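Local coordinates for A rubisco-like protein (Burkholderia fungorum, PDB 3NWR) that is a rubisco-like protein with a carboxylated lysine and a rubisco-type TIM barrel, probably a lyase-class enzyme of enolate chemistry, at residues R93-F98 with S131-A136; A150-L155 with P229-F234; T166-N171 with A180-E185; L174-T179 with V212-S217; A260-N263 with A269-S272. All blocks are in the same frame, centred on the assembly; numbering follows the deposited sequence.

Contact 1. Residues R93-F98 with S131-A136; sequences RITLSF and SLRLPA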
# COMPACT_ATOMS: atom_id res chain seq x y z
N ARG A 93 8.14 -20.69 -10.55
CA ARG A 93 8.98 -19.64 -9.99
C ARG A 93 9.74 -19.03 -11.15
O ARG A 93 10.31 -19.75 -11.97
CB ARG A 93 9.98 -20.19 -8.96
CG ARG A 93 10.74 -19.08 -8.23
CD ARG A 93 11.76 -19.60 -7.22
NE ARG A 93 12.51 -18.49 -6.63
CZ ARG A 93 12.40 -18.09 -5.37
NH1 ARG A 93 11.57 -18.72 -4.54
NH2 ARG A 93 13.12 -17.06 -4.93
N ILE A 94 9.74 -17.70 -11.24
CA ILE A 94 10.43 -17.04 -12.34
C ILE A 94 11.32 -15.93 -11.81
O ILE A 94 11.11 -15.42 -10.72
CB ILE A 94 9.44 -16.46 -13.37
CG1 ILE A 94 8.66 -15.29 -12.77
CG2 ILE A 94 8.50 -17.56 -13.88
CD1 ILE A 94 7.82 -14.56 -13.77
N THR A 95 12.34 -15.58 -12.59
CA THR A 95 13.17 -14.44 -12.27
C THR A 95 13.15 -13.49 -13.45
O THR A 95 13.39 -13.91 -14.59
CB THR A 95 14.64 -14.84 -12.00
OG1 THR A 95 14.70 -15.68 -10.84
CG2 THR A 95 15.50 -13.61 -11.78
N LEU A 96 12.85 -12.22 -13.18
CA LEU A 96 12.93 -11.17 -14.20
C LEU A 96 14.15 -10.29 -13.95
O LEU A 96 14.53 -10.04 -12.81
CB LEU A 96 11.68 -10.30 -14.21
CG LEU A 96 10.36 -11.02 -14.47
CD1 LEU A 96 9.23 -9.99 -14.61
CD2 LEU A 96 10.45 -11.88 -15.71
N SER A 97 14.76 -9.82 -15.04
CA SER A 97 15.86 -8.88 -14.98
C SER A 97 15.40 -7.54 -15.56
O SER A 97 14.93 -7.49 -16.69
CB SER A 97 17.06 -9.40 -15.78
OG SER A 97 18.15 -8.50 -15.74
N PHE A 98 15.53 -6.48 -14.77
CA PHE A 98 15.07 -5.14 -15.17
C PHE A 98 16.25 -4.20 -15.35
O PHE A 98 17.12 -4.12 -14.49
CB PHE A 98 14.18 -4.55 -14.08
CG PHE A 98 12.79 -5.12 -14.04
CD1 PHE A 98 12.46 -6.15 -13.18
CD2 PHE A 98 11.80 -4.59 -14.86
CE1 PHE A 98 11.17 -6.66 -13.14
CE2 PHE A 98 10.50 -5.11 -14.83
CZ PHE A 98 10.19 -6.14 -13.98
N SER A 131 11.13 -11.90 -3.99
CA SER A 131 12.40 -11.35 -3.57
C SER A 131 12.98 -10.40 -4.62
O SER A 131 12.57 -10.42 -5.78
CB SER A 131 13.39 -12.48 -3.27
OG SER A 131 13.58 -13.27 -4.41
N LEU A 132 13.91 -9.56 -4.18
CA LEU A 132 14.59 -8.60 -5.04
C LEU A 132 16.09 -8.68 -4.80
O LEU A 132 16.53 -8.95 -3.69
CB LEU A 132 14.14 -7.18 -4.72
CG LEU A 132 12.68 -6.86 -5.04
CD1 LEU A 132 12.27 -5.53 -4.39
CD2 LEU A 132 12.48 -6.80 -6.54
N ARG A 133 16.86 -8.44 -5.86
CA ARG A 133 18.30 -8.32 -5.72
C ARG A 133 18.77 -7.06 -6.43
O ARG A 133 18.61 -6.92 -7.64
CB ARG A 133 19.00 -9.55 -6.30
CG ARG A 133 18.84 -10.79 -5.44
CD ARG A 133 19.49 -12.00 -6.10
NE ARG A 133 18.81 -12.36 -7.34
CZ ARG A 133 17.65 -13.01 -7.39
NH1 ARG A 133 17.04 -13.37 -6.27
NH2 ARG A 133 17.10 -13.29 -8.57
N LEU A 134 19.35 -6.15 -5.66
CA LEU A 134 19.83 -4.88 -6.19
C LEU A 134 21.35 -4.79 -6.07
O LEU A 134 21.92 -5.23 -5.08
CB LEU A 134 19.19 -3.72 -5.41
CG LEU A 134 17.78 -3.25 -5.82
CD1 LEU A 134 16.77 -4.37 -5.76
CD2 LEU A 134 17.32 -2.09 -4.95
N PRO A 135 22.01 -4.19 -7.07
CA PRO A 135 23.45 -3.93 -6.95
C PRO A 135 23.70 -2.91 -5.86
O PRO A 135 22.88 -2.02 -5.64
CB PRO A 135 23.83 -3.32 -8.31
CG PRO A 135 22.70 -3.63 -9.23
CD PRO A 135 21.47 -3.74 -8.37
N ALA A 136 24.84 -3.03 -5.18
CA ALA A 136 25.21 -2.08 -4.14
C ALA A 136 25.23 -0.64 -4.64
O ALA A 136 24.80 0.27 -3.93
CB ALA A 136 26.57 -2.46 -3.55

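Contact 2. Residues A150-L155 with P229-F234; sequences AGTRAL and PVMVAF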
# COMPACT_ATOMS: atom_id res chain seq x y z
N ALA A 150 23.15 -0.26 15.75
CA ALA A 150 24.13 0.41 16.59
C ALA A 150 23.59 1.70 17.19
O ALA A 150 23.79 1.98 18.38
CB ALA A 150 25.42 0.69 15.82
N GLY A 151 22.91 2.50 16.38
CA GLY A 151 22.33 3.74 16.86
C GLY A 151 21.24 3.55 17.90
O GLY A 151 21.13 4.31 18.86
N THR A 152 20.41 2.54 17.70
CA THR A 152 19.38 2.23 18.67
C THR A 152 19.99 1.76 19.99
O THR A 152 19.52 2.14 21.07
CB THR A 152 18.40 1.18 18.11
OG1 THR A 152 17.92 1.61 16.83
CG2 THR A 152 17.21 0.99 19.05
N ARG A 153 21.04 0.95 19.91
CA ARG A 153 21.76 0.54 21.12
C ARG A 153 22.36 1.75 21.83
O ARG A 153 22.27 1.86 23.05
CB ARG A 153 22.85 -0.47 20.79
CG ARG A 153 22.32 -1.85 20.41
CD ARG A 153 23.47 -2.86 20.46
NE ARG A 153 23.02 -4.24 20.29
CZ ARG A 153 22.39 -4.94 21.23
NH1 ARG A 153 22.10 -4.40 22.40
NH2 ARG A 153 22.04 -6.20 20.97
N ALA A 154 22.95 2.66 21.07
CA ALA A 154 23.54 3.86 21.65
C ALA A 154 22.48 4.70 22.37
O ALA A 154 22.70 5.18 23.48
CB ALA A 154 24.25 4.67 20.60
N LEU A 155 21.32 4.86 21.73
CA LEU A 155 20.26 5.69 22.28
C LEU A 155 19.54 5.06 23.47
O LEU A 155 18.99 5.78 24.30
CB LEU A 155 19.25 6.07 21.19
CG LEU A 155 19.77 7.13 20.21
CD1 LEU A 155 18.97 7.16 18.91
CD2 LEU A 155 19.77 8.51 20.88
N PRO A 229 18.20 5.70 29.93
CA PRO A 229 17.38 6.27 28.86
C PRO A 229 16.29 5.28 28.46
O PRO A 229 16.53 4.07 28.50
CB PRO A 229 18.37 6.45 27.70
CG PRO A 229 19.71 5.97 28.19
CD PRO A 229 19.50 5.20 29.45
N VAL A 230 15.11 5.78 28.12
CA VAL A 230 14.04 4.95 27.56
C VAL A 230 13.60 5.58 26.24
O VAL A 230 13.26 6.76 26.20
CB VAL A 230 12.83 4.83 28.50
CG1 VAL A 230 11.72 4.01 27.85
CG2 VAL A 230 13.25 4.19 29.82
N MET A 231 13.65 4.79 25.18
CA MET A 231 13.26 5.26 23.85
C MET A 231 11.75 5.15 23.66
O MET A 231 11.17 4.07 23.82
CB MET A 231 13.97 4.44 22.78
CG MET A 231 13.51 4.75 21.36
SD MET A 231 14.47 3.90 20.10
CE MET A 231 16.09 4.67 20.31
N VAL A 232 11.11 6.27 23.33
CA VAL A 232 9.68 6.27 23.07
C VAL A 232 9.45 6.50 21.58
O VAL A 232 9.88 7.52 21.02
CB VAL A 232 8.93 7.35 23.88
CG1 VAL A 232 7.43 7.35 23.52
CG2 VAL A 232 9.11 7.11 25.38
N ALA A 233 8.80 5.53 20.95
CA ALA A 233 8.45 5.66 19.54
C ALA A 233 7.08 6.32 19.48
O ALA A 233 6.05 5.67 19.62
CB ALA A 233 8.43 4.30 18.85
N PHE A 234 7.08 7.64 19.30
CA PHE A 234 5.84 8.39 19.12
C PHE A 234 5.31 8.16 17.72
O PHE A 234 6.04 8.37 16.74
CB PHE A 234 6.08 9.88 19.32
CG PHE A 234 6.42 10.24 20.73
CD1 PHE A 234 5.43 10.28 21.70
CD2 PHE A 234 7.73 10.54 21.09
CE1 PHE A 234 5.74 10.62 23.02
CE2 PHE A 234 8.05 10.87 22.41
CZ PHE A 234 7.05 10.91 23.37

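Contact 3. Residues T166-N171 with A180-E185; sequences TIIKPN and AALVRE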
# COMPACT_ATOMS: atom_id res chain seq x y z
N THR A 166 7.61 -2.34 25.19
CA THR A 166 6.20 -2.61 25.40
C THR A 166 5.37 -1.53 24.73
O THR A 166 5.91 -0.52 24.26
CB THR A 166 5.87 -2.71 26.91
OG1 THR A 166 4.59 -3.35 27.07
CG2 THR A 166 5.83 -1.34 27.53
N ILE A 167 4.06 -1.75 24.65
CA ILE A 167 3.16 -0.85 23.93
C ILE A 167 2.19 -0.20 24.92
O ILE A 167 1.72 -0.84 25.85
CB ILE A 167 2.34 -1.57 22.83
CG1 ILE A 167 3.26 -2.33 21.87
CG2 ILE A 167 1.48 -0.57 22.03
CD1 ILE A 167 3.71 -3.68 22.39
N ILE A 168 1.92 1.08 24.70
CA ILE A 168 0.97 1.81 25.52
C ILE A 168 -0.45 1.27 25.32
O ILE A 168 -0.96 1.23 24.20
CB ILE A 168 1.03 3.32 25.19
CG1 ILE A 168 2.37 3.89 25.65
CG2 ILE A 168 -0.13 4.06 25.86
CD1 ILE A 168 2.69 5.26 25.05
N LYS A 169 -1.07 0.83 26.42
CA LYS A 169 -2.44 0.30 26.43
C LYS A 169 -3.25 1.08 27.46
O LYS A 169 -2.73 1.42 28.52
CB LYS A 169 -2.42 -1.17 26.85
CG LYS A 169 -1.74 -2.11 25.88
CD LYS A 169 -2.65 -2.41 24.70
CE LYS A 169 -1.99 -3.37 23.73
NZ LYS A 169 -2.91 -3.68 22.60
N PRO A 170 -4.53 1.36 27.16
CA PRO A 170 -5.27 1.04 25.93
C PRO A 170 -4.65 1.69 24.70
O PRO A 170 -3.96 2.70 24.82
CB PRO A 170 -6.66 1.64 26.19
CG PRO A 170 -6.41 2.72 27.18
CD PRO A 170 -5.35 2.17 28.09
N ASN A 171 -4.92 1.10 23.53
CA ASN A 171 -4.28 1.53 22.28
C ASN A 171 -4.49 3.01 22.02
O ASN A 171 -3.60 3.70 21.53
CB ASN A 171 -4.85 0.75 21.09
CG ASN A 171 -4.56 -0.74 21.17
OD1 ASN A 171 -3.61 -1.17 21.82
ND2 ASN A 171 -5.39 -1.53 20.49
N ALA A 180 1.19 9.96 29.89
CA ALA A 180 2.44 10.30 30.56
C ALA A 180 2.61 9.55 31.89
O ALA A 180 3.68 9.05 32.18
CB ALA A 180 2.53 11.81 30.78
N ALA A 181 1.54 9.48 32.67
CA ALA A 181 1.58 8.76 33.95
C ALA A 181 1.88 7.29 33.72
O ALA A 181 2.65 6.67 34.45
CB ALA A 181 0.26 8.93 34.70
N LEU A 182 1.25 6.73 32.69
CA LEU A 182 1.46 5.32 32.38
C LEU A 182 2.89 5.10 31.92
O LEU A 182 3.55 4.16 32.35
CB LEU A 182 0.48 4.86 31.30
CG LEU A 182 0.72 3.47 30.72
CD1 LEU A 182 0.78 2.40 31.80
CD2 LEU A 182 -0.36 3.17 29.70
N VAL A 183 3.37 5.96 31.03
CA VAL A 183 4.74 5.85 30.56
C VAL A 183 5.74 5.89 31.72
O VAL A 183 6.72 5.15 31.73
CB VAL A 183 5.05 6.92 29.50
CG1 VAL A 183 6.55 7.06 29.29
CG2 VAL A 183 4.36 6.57 28.20
N ARG A 184 5.49 6.75 32.70
CA ARG A 184 6.33 6.79 33.90
C ARG A 184 6.40 5.42 34.58
O ARG A 184 7.49 4.94 34.92
CB ARG A 184 5.83 7.86 34.87
CG ARG A 184 6.62 7.95 36.18
CD ARG A 184 8.11 8.07 35.93
NE ARG A 184 8.76 8.89 36.96
CZ ARG A 184 10.05 8.83 37.26
NH1 ARG A 184 10.84 7.97 36.62
NH2 ARG A 184 10.56 9.62 38.19
N GLU A 185 5.25 4.78 34.75
CA GLU A 185 5.19 3.46 35.37
C GLU A 185 5.93 2.42 34.54
O GLU A 185 6.63 1.57 35.09
CB GLU A 185 3.75 3.02 35.58
CG GLU A 185 2.94 3.91 36.52
CD GLU A 185 1.45 3.63 36.44
OE1 GLU A 185 1.04 2.73 35.68
OE2 GLU A 185 0.68 4.32 37.15

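Contact 4. Residues L174-T179 with V212-S217; sequences LSAAET and VRAVMS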
# COMPACT_ATOMS: atom_id res chain seq x y z
N LEU A 174 -6.62 7.21 26.16
CA LEU A 174 -6.04 7.92 27.29
C LEU A 174 -5.81 9.38 26.95
O LEU A 174 -5.54 9.74 25.80
CB LEU A 174 -4.71 7.30 27.71
CG LEU A 174 -4.68 5.86 28.21
CD1 LEU A 174 -3.25 5.46 28.53
CD2 LEU A 174 -5.58 5.68 29.43
N SER A 175 -5.91 10.24 27.96
CA SER A 175 -5.52 11.63 27.78
C SER A 175 -4.00 11.74 27.73
O SER A 175 -3.29 10.77 28.01
CB SER A 175 -6.04 12.46 28.95
OG SER A 175 -5.33 12.14 30.13
N ALA A 176 -3.50 12.92 27.38
CA ALA A 176 -2.06 13.13 27.37
C ALA A 176 -1.48 12.89 28.76
O ALA A 176 -0.45 12.24 28.90
CB ALA A 176 -1.70 14.52 26.86
N ALA A 177 -2.14 13.42 29.78
CA ALA A 177 -1.68 13.25 31.16
C ALA A 177 -1.70 11.78 31.57
O ALA A 177 -0.77 11.30 32.22
CB ALA A 177 -2.54 14.09 32.12
N GLU A 178 -2.77 11.08 31.22
CA GLU A 178 -2.88 9.66 31.56
C GLU A 178 -1.79 8.85 30.87
O GLU A 178 -1.22 7.93 31.44
CB GLU A 178 -4.27 9.13 31.22
CG GLU A 178 -5.37 9.63 32.14
CD GLU A 178 -6.76 9.27 31.65
OE1 GLU A 178 -6.94 9.12 30.42
OE2 GLU A 178 -7.68 9.14 32.49
N THR A 179 -1.49 9.21 29.62
CA THR A 179 -0.45 8.51 28.87
C THR A 179 0.90 8.72 29.53
O THR A 179 1.68 7.77 29.71
CB THR A 179 -0.39 9.01 27.42
OG1 THR A 179 -1.67 8.85 26.81
CG2 THR A 179 0.65 8.22 26.61
N VAL A 212 3.34 14.28 23.25
CA VAL A 212 4.80 14.30 23.21
C VAL A 212 5.37 15.11 24.37
O VAL A 212 6.28 14.66 25.05
CB VAL A 212 5.34 14.84 21.87
CG1 VAL A 212 6.85 15.06 21.95
CG2 VAL A 212 5.00 13.88 20.73
N ARG A 213 4.83 16.31 24.57
CA ARG A 213 5.30 17.15 25.67
C ARG A 213 5.13 16.50 27.04
O ARG A 213 6.06 16.49 27.86
CB ARG A 213 4.63 18.52 25.62
CG ARG A 213 4.95 19.33 24.38
CD ARG A 213 4.28 20.70 24.46
NE ARG A 213 4.80 21.61 23.45
CZ ARG A 213 4.19 21.88 22.31
NH1 ARG A 213 3.02 21.33 22.03
NH2 ARG A 213 4.74 22.73 21.44
N ALA A 214 3.95 15.94 27.31
CA ALA A 214 3.70 15.34 28.62
C ALA A 214 4.55 14.10 28.84
O ALA A 214 5.16 13.92 29.89
CB ALA A 214 2.23 15.00 28.79
N VAL A 215 4.58 13.22 27.84
CA VAL A 215 5.36 12.00 27.95
C VAL A 215 6.85 12.25 28.10
O VAL A 215 7.51 11.64 28.94
CB VAL A 215 5.09 11.05 26.75
CG1 VAL A 215 6.09 9.90 26.73
CG2 VAL A 215 3.66 10.52 26.80
N MET A 216 7.40 13.16 27.30
CA MET A 216 8.84 13.40 27.37
C MET A 216 9.25 14.02 28.71
O MET A 216 10.36 13.80 29.18
CB MET A 216 9.34 14.24 26.20
CG MET A 216 9.44 13.47 24.87
SD MET A 216 10.32 11.90 25.02
CE MET A 216 11.86 12.46 25.75
N SER A 217 8.36 14.80 29.31
CA SER A 217 8.64 15.32 30.65
C SER A 217 8.95 14.19 31.62
O SER A 217 9.92 14.25 32.37
CB SER A 217 7.48 16.15 31.18
OG SER A 217 7.81 16.69 32.45

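Contact 5. Residues A260-N263 with A269-S272; sequences ASIN and AIQS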
# COMPACT_ATOMS: atom_id res chain seq x y z
N ALA A 260 6.08 5.41 12.25
CA ALA A 260 5.17 5.73 11.14
C ALA A 260 4.56 4.46 10.57
O ALA A 260 5.24 3.44 10.47
CB ALA A 260 5.92 6.50 10.04
N SER A 261 3.28 4.53 10.22
CA SER A 261 2.60 3.43 9.53
C SER A 261 3.00 3.49 8.07
O SER A 261 2.36 4.16 7.25
CB SER A 261 1.09 3.56 9.69
OG SER A 261 0.73 3.38 11.05
N ILE A 262 4.08 2.79 7.75
CA ILE A 262 4.71 2.93 6.44
C ILE A 262 3.79 2.71 5.24
O ILE A 262 3.88 3.44 4.26
CB ILE A 262 5.96 2.03 6.30
CG1 ILE A 262 5.66 0.59 6.75
CG2 ILE A 262 7.10 2.63 7.13
CD1 ILE A 262 6.79 -0.43 6.43
N ASN A 263 2.92 1.71 5.29
CA ASN A 263 2.10 1.42 4.12
C ASN A 263 1.19 2.58 3.74
O ASN A 263 0.97 2.84 2.56
CB ASN A 263 1.27 0.16 4.33
CG ASN A 263 2.13 -1.06 4.49
OD1 ASN A 263 3.08 -1.27 3.73
ND2 ASN A 263 1.82 -1.88 5.50
N ALA A 269 6.56 9.67 1.00
CA ALA A 269 6.57 10.44 2.25
C ALA A 269 7.71 10.01 3.16
O ALA A 269 8.40 10.86 3.74
CB ALA A 269 5.24 10.29 2.99
N ILE A 270 7.91 8.71 3.31
CA ILE A 270 8.91 8.25 4.26
C ILE A 270 10.33 8.61 3.83
O ILE A 270 11.15 9.01 4.66
CB ILE A 270 8.77 6.74 4.56
CG1 ILE A 270 7.41 6.45 5.20
CG2 ILE A 270 9.93 6.27 5.45
CD1 ILE A 270 7.11 7.19 6.50
N GLN A 271 10.63 8.49 2.54
CA GLN A 271 11.97 8.86 2.07
C GLN A 271 12.23 10.34 2.35
O GLN A 271 13.32 10.72 2.79
CB GLN A 271 12.19 8.51 0.60
CG GLN A 271 13.60 8.82 0.15
CD GLN A 271 13.94 8.36 -1.24
OE1 GLN A 271 13.11 7.77 -1.94
NE2 GLN A 271 15.17 8.62 -1.66
N SER A 272 11.22 11.18 2.12
CA SER A 272 11.39 12.61 2.39
C SER A 272 11.55 12.88 3.89
O SER A 272 12.42 13.66 4.29
CB SER A 272 10.22 13.41 1.82
OG SER A 272 10.31 13.45 0.40

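Contact 1. Residues R93-F98 with S131-A136
Arg133 NH2 is held by two acids, Asp18 and Glu16, through salt bridges, and the same nitrogen rests 3.6 Å from Thr95 CG2. That methyl lies at the edge of the guanidinium, in its plane, so it touches the group without covering a face. The two side chains cross at about a right angle. Arg133 reaches this place by bending late in its chain: the turn at chi3, -65°, brings the guanidinium toward Asp18 and Glu16 of strand 14-23, which runs between the two segments. With chi1 at -64° Thr95 sends its methyl to Arg133 and its OG1 to a hydrogen bond with Asp18 OD1, the same oxygen that takes the salt bridge from Arg133 NH2.

Arg93 behaves differently. Its chain is extended from CG to NE and carries the guanidinium to the other carboxylate oxygen, Asp18 OD2. There its NH2 passes Ser131 OG obliquely at 3.9 Å, a contact and not a bond. The two arginines come close as well, with 5.5 Å between Arg93 NH2 and Arg133 NH1, and the shared aspartate probably offsets their like charges. Asp18 thus receives Arg93, Thr95 and Arg133, the last two on one oxygen, OD1.

The fold explains the spacing. Strands 89-99 and 126-133 are not neighbours in the antiparallel sheet of the rubisco-type N-terminal domain: strand 14-23 separates them, and the CA atoms of Thr95 and Ser131 are 9.3 Å apart. Strand 60-70 flanks 89-99 on its far edge, while Leu132 at the outer strand packs on helix 301-309.

Contact 2. Residues A150-L155 with P229-F234
Met231 CE sits 3.6 Å from Leu155 CB and 4.0 Å from Thr152 CG2, wedged against two residues spaced three apart on helix 148-156. This is a lid on a TIM barrel: the helix lies across the end where the strands begin, and the 229-234 segment leads into strand 233-235 there. Met231 comes out straight as far as its sulfur, with chi1 174° and chi2 174°, and only then turns at chi3, -66°, which swings the methyl against the helix. It crosses Thr152 at roughly a right angle and Leu155 at a slant. The contact is wholly apolar on these side chains; no hydrogen bond joins the two segments.

The next shell fixes both partners. Thr152 keeps its OG1 for Gly148 O, a turn back in the helix, and for His315 NE2 on a barrel strand, which leaves its methyl to meet Met231. The backbone of Met231 pairs with Asp192 and Ile194, and its side chain also touches Cys257 and Val280, while Leu155 packs on Val280 as well. The helix thus meets two barrel strands directly, at Val280 and His315, and Met231 adds Cys257 of a third.

Away from the methionine, the carbonyl of Leu155 near the end of the helix faces the pyrrolidine ring of Pro229, whose CB comes to within 3.5 Å of Leu155 O.

Contact 3. Residues T166-N171 with A180-E185
The loop that leaves barrel strand 163-165 leads into helix 176-189, and here it folds back against that helix, within the first beta-alpha unit of the rubisco-type TIM barrel. Ile168 is the main point of attachment. Its CG2 meets Leu182 CD2 at 3.9 Å, and its CD1 meets Val183 CG2 at 3.8 Å, so two branches of one isoleucine engage two successive helix residues. The branches part at CB; with chi1 at -68°, CG2 stands anti to the backbone nitrogen and CG1, carrying CD1, anti to the carbonyl carbon. Against Leu182 the side chains slide past each other in opposite directions, whereas Val183 is crossed at a slant.

Leu182 CD2 also presses on the carbonyl Lys169 O at 3.2 Å, a tight approach just before the cis peptide bond that precedes Pro170. The side chain of Lys169 leads away from the helix: its NZ gives a 2.7 Å bond to Asn171 OD1, lying in the carbonyl plane on a lone pair, with an angle of 132° at the oxygen. Beyond this, Ile168 touches Ile194 and Asp196, the residues on either side of the carboxylated Lys195, and Pro170 packs on Ser40 of the second subunit.

The chemistry is therefore divided: methyl groups and one backbone carbonyl make the contact with the helix, while the lysine's polar end bonds within the loop itself.

Contact 4. Residues L174-T179 with V212-S217
Thr179 and Val215 meet methyl to methyl, CG2 against CG2 at 3.8 Å, with the two side chains crossing at a slant. Both are beta-branched and each presents one chosen arm: Thr179 CG2 lies anti to its own backbone nitrogen, and Val215 CG2 lies beside its backbone nitrogen. One turn earlier in the first helix the backbones are closer: the CA atoms of Ala176 and Ala214 are 6.3 Å apart, against 6.8 Å for the CA atoms of Thr179 and Val215. Ala214 CB points at the first segment and touches the carbonyl Ala176 O at 3.8 Å, and the CB atoms of the two alanines are 4.4 Å apart.

These are helices 176-189 and 208-226, neighbours on the outside of the TIM barrel, and the first of them starts right here with a capping box. Ser175 is the N-cap: Glu178 N donates to Ser175 OG, and in return Ser175 N reaches Glu178 OE1 at 2.9 Å with a nearly straight 173° bond. The carboxylate oxygen is met on its anti side, 22° out of plane. Glu178 has a further, long and weak, ion pair with Arg56 of the second subunit.

Thr179 OG1 looks back to the same cap. It donates to Ser175 O at 2.8 Å from above the carbonyl plane, while Thr179 N bonds to that oxygen from the opposite face. Two donors of one residue thus grip Ser175 O, and the hydroxyl's bond leaves the methyl turned to Val215, whose other methyl, CG1, packs on Phe234 of strand 233-235.

Contact 5. Residues A260-N263 with A269-S272
At Ala260 the chain is still in strand 257-261; Ser261 then forms the centre of an inverse gamma turn, and from Ile262 it runs into a short helix. The second segment belongs to the longer helix 267-276 that follows a few residues later. The two approach most closely at Ile262 and Ile270, whose CA atoms are 7.1 Å apart.

Ile270 bridges both parts of the first segment. Its CD1 reaches the strand, lying 3.8 Å from Ala260 CB, while its CG1 passes Ile262 CG2 at a looser 4.3 Å. A chi2 of -58° bends the ethyl arm, which brings CD1 onto the alanine. Ile262 offers CG2 here; the end of its side chain leads away from helix 267-276, and Ile262 also touches Tyr304 and Trp308 of helix 301-309.

The pieces make up a beta-alpha unit of the TIM barrel: the strand ends, the chain turns at once, and the returning helix packs on its own strand through apolar side chains, with no hydrogen bond between the segments. Ile270 also touches Trp308 and, on the adjoining strand 280-284, Leu281. Further along the helix, Ser272 OG is hydrogen-bonded to Asp239 OD1 and Asp241 N of the second subunit.

How the contacts relate
Contact 1 stands apart in the N-terminal domain, its centre about 24 Å from that of contact 5 and 34 to 46 Å from those of the other three; contacts 2 to 5 all lie in the TIM barrel. Contacts 3 and 4 share helix 176-189 and sit about 9 Å apart between centres; their segments alternate along the chain, and both fall within the span that contact 2 closes. Contact 2 touches contact 4 through Phe234, on the strand that follows helix 208-226. Contact 5 comes last, on strand 257-261 next to strand 233-235. Residues of contacts 3, 4 and 5 also come within reach of the second subunit, at contact 4 through a long, weak ion pair.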